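Local coordinates for xylose isomerase-like TIM barrel (Anabaena variabilis ATCC 29413, PDB 2QW5), which probably acts as a zinc-dependent sugar isomerase or epimerase, and holds a zinc ion and D-xylose in a TIM barrel, at residues K39-R42 with G47-F50; V280-A285 with D319-V324. All coordinates share one frame; numbering follows the deposited sequence.

Contact 1: K39-R42 with G47-F50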
# COMPACT_ATOMS: atom_id res chain seq x y z
N LYS A 39 5.35 -32.49 24.03
CA LYS A 39 4.38 -31.85 24.92
C LYS A 39 2.99 -32.07 24.37
O LYS A 39 2.08 -32.45 25.10
CB LYS A 39 4.67 -30.35 25.02
CG LYS A 39 3.85 -29.60 26.13
CD LYS A 39 4.27 -29.99 27.57
CE LYS A 39 3.96 -28.92 28.67
NZ LYS A 39 2.52 -28.63 28.98
N LEU A 40 2.84 -31.86 23.07
CA LEU A 40 1.54 -31.98 22.43
C LEU A 40 1.00 -33.40 22.48
O LEU A 40 -0.18 -33.60 22.71
CB LEU A 40 1.60 -31.42 21.00
CG LEU A 40 1.77 -29.88 20.98
CD1 LEU A 40 2.23 -29.36 19.64
CD2 LEU A 40 0.50 -29.15 21.39
N GLN A 41 1.89 -34.38 22.27
CA GLN A 41 1.53 -35.81 22.37
C GLN A 41 0.89 -36.16 23.70
O GLN A 41 -0.01 -36.99 23.72
CB GLN A 41 2.74 -36.72 22.20
CG GLN A 41 3.18 -36.93 20.81
CD GLN A 41 4.24 -38.01 20.76
OE1 GLN A 41 5.30 -37.92 21.42
NE2 GLN A 41 3.95 -39.06 20.02
N ARG A 42 1.36 -35.53 24.79
CA ARG A 42 0.79 -35.77 26.12
C ARG A 42 -0.69 -35.37 26.19
O ARG A 42 -1.45 -35.99 26.92
CB ARG A 42 1.61 -35.12 27.25
CG ARG A 42 3.00 -35.72 27.41
CD ARG A 42 3.62 -35.37 28.75
NE ARG A 42 4.96 -35.95 28.93
CZ ARG A 42 5.24 -37.22 29.26
NH1 ARG A 42 4.28 -38.14 29.43
NH2 ARG A 42 6.51 -37.58 29.41
N GLY A 47 -0.49 -36.63 15.41
CA GLY A 47 0.19 -36.16 14.22
C GLY A 47 0.22 -34.64 14.13
O GLY A 47 -0.47 -33.95 14.87
N PHE A 48 1.04 -34.14 13.20
CA PHE A 48 1.30 -32.67 13.09
C PHE A 48 1.31 -32.19 11.67
O PHE A 48 1.73 -32.94 10.83
CB PHE A 48 2.63 -32.38 13.79
CG PHE A 48 2.62 -32.83 15.21
CD1 PHE A 48 2.12 -32.00 16.21
CD2 PHE A 48 2.95 -34.13 15.52
CE1 PHE A 48 2.03 -32.47 17.54
CE2 PHE A 48 2.84 -34.62 16.84
CZ PHE A 48 2.38 -33.78 17.85
N GLU A 49 0.80 -30.98 11.40
CA GLU A 49 0.84 -30.43 10.05
C GLU A 49 2.05 -29.53 10.04
O GLU A 49 2.13 -28.60 10.84
CB GLU A 49 -0.35 -29.56 9.62
CG GLU A 49 -1.71 -30.01 9.95
CD GLU A 49 -2.76 -29.20 9.15
OE1 GLU A 49 -2.50 -28.04 8.70
OE2 GLU A 49 -3.85 -29.74 8.98
N PHE A 50 2.94 -29.79 9.12
CA PHE A 50 4.16 -29.01 8.90
C PHE A 50 3.98 -28.15 7.67
O PHE A 50 3.79 -28.69 6.58
CB PHE A 50 5.32 -29.96 8.65
CG PHE A 50 5.97 -30.53 9.89
CD1 PHE A 50 5.39 -30.43 11.17
CD2 PHE A 50 7.14 -31.28 9.74
CE1 PHE A 50 6.05 -30.97 12.29
CE2 PHE A 50 7.77 -31.84 10.83
CZ PHE A 50 7.23 -31.69 12.10
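This is a buried apolar helix-on-strand contact in the wall of the barrel, where Leu-40 of helix 27-42 meets Phe-48 of strand 47-51. The Phe-48 side chain leaves the strand toward the helix and presents the edge of its ring, not a face. The helix backbone places Leu-40 CB at that edge, in the ring plane, 3.6 Å from Phe-48 CE1. Leu-40 CG lies beside the backbone N and anti to the carbonyl carbon (chi1 -69°). This turns the branch so that Leu-40 CD1 also reaches Phe-48 CE1, at 3.8 Å, with the two side chains crossing at a slant. Gln-41 is a looser neighbour. Its CG stands 4.4 Å from Phe-48 CZ, also near the ring plane. No hydrogen bond crosses between 39-42 and 47-50, and dispersion between these side chains carries the contact. Ile-13 of strand 11-14 touches both Leu-40 and Phe-48, and Ile-37, earlier on the same helix, also packs on Phe-48. Glu-49 points the other way, into the barrel, where its OE2 is hydrogen-bonded to Tyr-245 and Gln-247. Helix outside and strand inside, joined by a short loop, are the second half of the beta-alpha-beta unit 11-14, 27-42, 47-51 of a TIM barrel.

Contact 2: V280-A285 with D319-V324. With ZN (zinc ion), chain D; XLS (D-xylose), chain C.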
# COMPACT_ATOMS: atom_id res chain seq x y z
N VAL A 280 -6.49 -29.98 14.06
CA VAL A 280 -6.76 -28.73 14.75
C VAL A 280 -5.83 -27.70 14.08
O VAL A 280 -4.62 -27.86 14.15
CB VAL A 280 -6.42 -28.83 16.27
CG1 VAL A 280 -6.37 -27.42 16.92
CG2 VAL A 280 -7.40 -29.76 16.96
N GLU A 281 -6.39 -26.69 13.42
CA GLU A 281 -5.58 -25.66 12.77
C GLU A 281 -5.81 -24.27 13.40
O GLU A 281 -6.76 -23.58 13.08
CB GLU A 281 -5.83 -25.61 11.29
CG GLU A 281 -4.70 -24.82 10.58
CD GLU A 281 -4.90 -24.71 9.12
OE1 GLU A 281 -6.05 -24.34 8.76
OE2 GLU A 281 -3.94 -24.96 8.36
N ILE A 282 -4.91 -23.91 14.31
CA ILE A 282 -4.96 -22.66 15.03
C ILE A 282 -3.74 -21.82 14.56
O ILE A 282 -2.58 -22.27 14.62
CB ILE A 282 -4.91 -22.92 16.58
CG1 ILE A 282 -6.20 -23.67 17.02
CG2 ILE A 282 -4.75 -21.59 17.36
CD1 ILE A 282 -6.23 -24.03 18.51
N PHE A 283 -4.04 -20.60 14.12
CA PHE A 283 -3.07 -19.63 13.63
C PHE A 283 -2.72 -18.74 14.82
O PHE A 283 -3.49 -17.88 15.20
CB PHE A 283 -3.64 -18.81 12.48
CG PHE A 283 -3.74 -19.57 11.21
CD1 PHE A 283 -4.73 -20.52 11.04
CD2 PHE A 283 -2.83 -19.38 10.19
CE1 PHE A 283 -4.84 -21.25 9.84
CE2 PHE A 283 -2.95 -20.11 8.97
CZ PHE A 283 -3.96 -21.04 8.84
N ASN A 284 -1.58 -18.96 15.44
CA ASN A 284 -1.20 -18.11 16.58
C ASN A 284 -0.86 -16.68 16.09
O ASN A 284 -0.55 -16.48 14.91
CB ASN A 284 -0.06 -18.79 17.35
CG ASN A 284 0.14 -18.21 18.72
OD1 ASN A 284 -0.67 -17.41 19.18
ND2 ASN A 284 1.23 -18.64 19.41
N ALA A 285 -0.99 -15.68 16.95
CA ALA A 285 -0.62 -14.29 16.60
C ALA A 285 0.93 -14.15 16.60
O ALA A 285 1.53 -13.56 17.48
CB ALA A 285 -1.32 -13.27 17.51
N ASP A 319 -4.37 -27.83 24.26
CA ASP A 319 -5.03 -28.82 25.11
C ASP A 319 -6.54 -28.65 25.09
O ASP A 319 -7.28 -29.63 24.95
CB ASP A 319 -4.48 -28.75 26.54
CG ASP A 319 -4.89 -29.94 27.39
OD1 ASP A 319 -5.10 -31.05 26.85
OD2 ASP A 319 -4.96 -29.75 28.62
N GLU A 320 -7.02 -27.41 25.24
CA GLU A 320 -8.47 -27.14 25.20
C GLU A 320 -9.05 -27.49 23.84
O GLU A 320 -10.20 -27.90 23.76
CB GLU A 320 -8.78 -25.67 25.48
CG GLU A 320 -8.44 -25.20 26.88
CD GLU A 320 -9.32 -25.80 27.99
OE1 GLU A 320 -10.52 -26.07 27.76
OE2 GLU A 320 -8.79 -26.00 29.10
N ALA A 321 -8.24 -27.29 22.79
CA ALA A 321 -8.68 -27.57 21.38
C ALA A 321 -8.99 -29.09 21.16
O ALA A 321 -10.03 -29.46 20.59
CB ALA A 321 -7.59 -27.07 20.39
N ILE A 322 -8.08 -29.96 21.62
CA ILE A 322 -8.27 -31.41 21.49
C ILE A 322 -9.43 -31.86 22.40
O ILE A 322 -10.19 -32.70 21.98
CB ILE A 322 -6.97 -32.24 21.70
CG1 ILE A 322 -7.20 -33.74 21.39
CG2 ILE A 322 -6.38 -32.03 23.12
CD1 ILE A 322 -5.89 -34.49 21.00
N LYS A 323 -9.54 -31.29 23.61
CA LYS A 323 -10.62 -31.61 24.54
C LYS A 323 -11.98 -31.31 23.93
O LYS A 323 -12.85 -32.19 23.90
CB LYS A 323 -10.40 -30.94 25.91
CG LYS A 323 -9.25 -31.57 26.73
CD LYS A 323 -8.91 -30.71 27.97
CE LYS A 323 -7.81 -31.30 28.89
NZ LYS A 323 -8.20 -32.49 29.71
N VAL A 324 -12.15 -30.10 23.38
CA VAL A 324 -13.43 -29.75 22.73
C VAL A 324 -13.72 -30.62 21.50
O VAL A 324 -14.84 -31.08 21.35
CB VAL A 324 -13.61 -28.21 22.43
CG1 VAL A 324 -12.70 -27.70 21.29
CG2 VAL A 324 -15.07 -27.93 22.08
ZN ZN D . -6.78 -24.45 6.79
C1 XLS C . -4.29 -20.52 5.41
C2 XLS C . -3.42 -21.17 4.34
C3 XLS C . -2.01 -20.50 4.16
C4 XLS C . -0.89 -21.48 3.87
O1 XLS C . -5.71 -20.36 5.35
O2 XLS C . -3.36 -22.58 4.50
O3 XLS C . -1.50 -19.68 5.21
O4 XLS C . -1.28 -22.30 2.81
O HOH W 1 -6.26 -22.50 6.59
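The Phe-283 ring stacks on Phe-16, and Phe-289 meets it edge-to-face. D-xylose reaches the same ring obliquely, with its C1 3.5 Å from Phe-283 CZ. The ring thus forms part of the sugar pocket. The Glu-281 carboxylate is turned to the zinc ion with one oxygen: OE1 binds the metal at 2.1 Å, while OE2 stands 3.3 Å from zinc. Its chain has CG anti to the backbone N (chi1 -164°) and stays extended beyond CG, which carries the carboxylate inward to the metal. Glu-183, Asp-216 and Gln-247 bind the same ion. Water 1 is a further ligand, 2.0 Å from zinc, and donates a hydrogen bond to O1 of D-xylose, so it bridges metal and sugar. Zinc and sugar lie where a TIM barrel keeps its active site, at the C-terminal ends of the strands, here just after strand 278-280. Val-280 and Ile-282 face outward, to helix 314-332. Val-280 CG1 sits 3.7 Å from Ala-321 CB. Two residues on, Ile-282 CD1 comes to 3.8 Å from the same Ala-321 CB. The methyl of Ala-321 therefore meets the ends of both branched side chains. Val-280 turns CG1 anti to its own amide nitrogen (chi1 166°), and this branch does the touching. All three residues are buried, and no hydrogen bond joins 280-285 to 319-324. Val-280 also packs on Thr-325, one helical turn beyond Ala-321, and Ile-282 on Ile-317.

In the fold
Contacts 1 and 2 are both buried, with centres 11 Å apart on the same side of the chain's centre. Each packs a barrel strand, or the segment leaving it, against an outer helix, mainly by apolar atoms, without a hydrogen bond between the paired segments. Contact 1 joins neighbours in sequence and uses an aromatic edge. Contact 2 spans a longer interval and uses a small alanine methyl. Strands 47-51 and 278-280 both flank strand 11-14, and Ile-13, named in contact 1, also packs on Val-280. The inward side chains of the two contacts come close: Glu-49 OE1 lies 3.4 Å from Glu-281 OE2. Only contact 2 includes a zinc ligand.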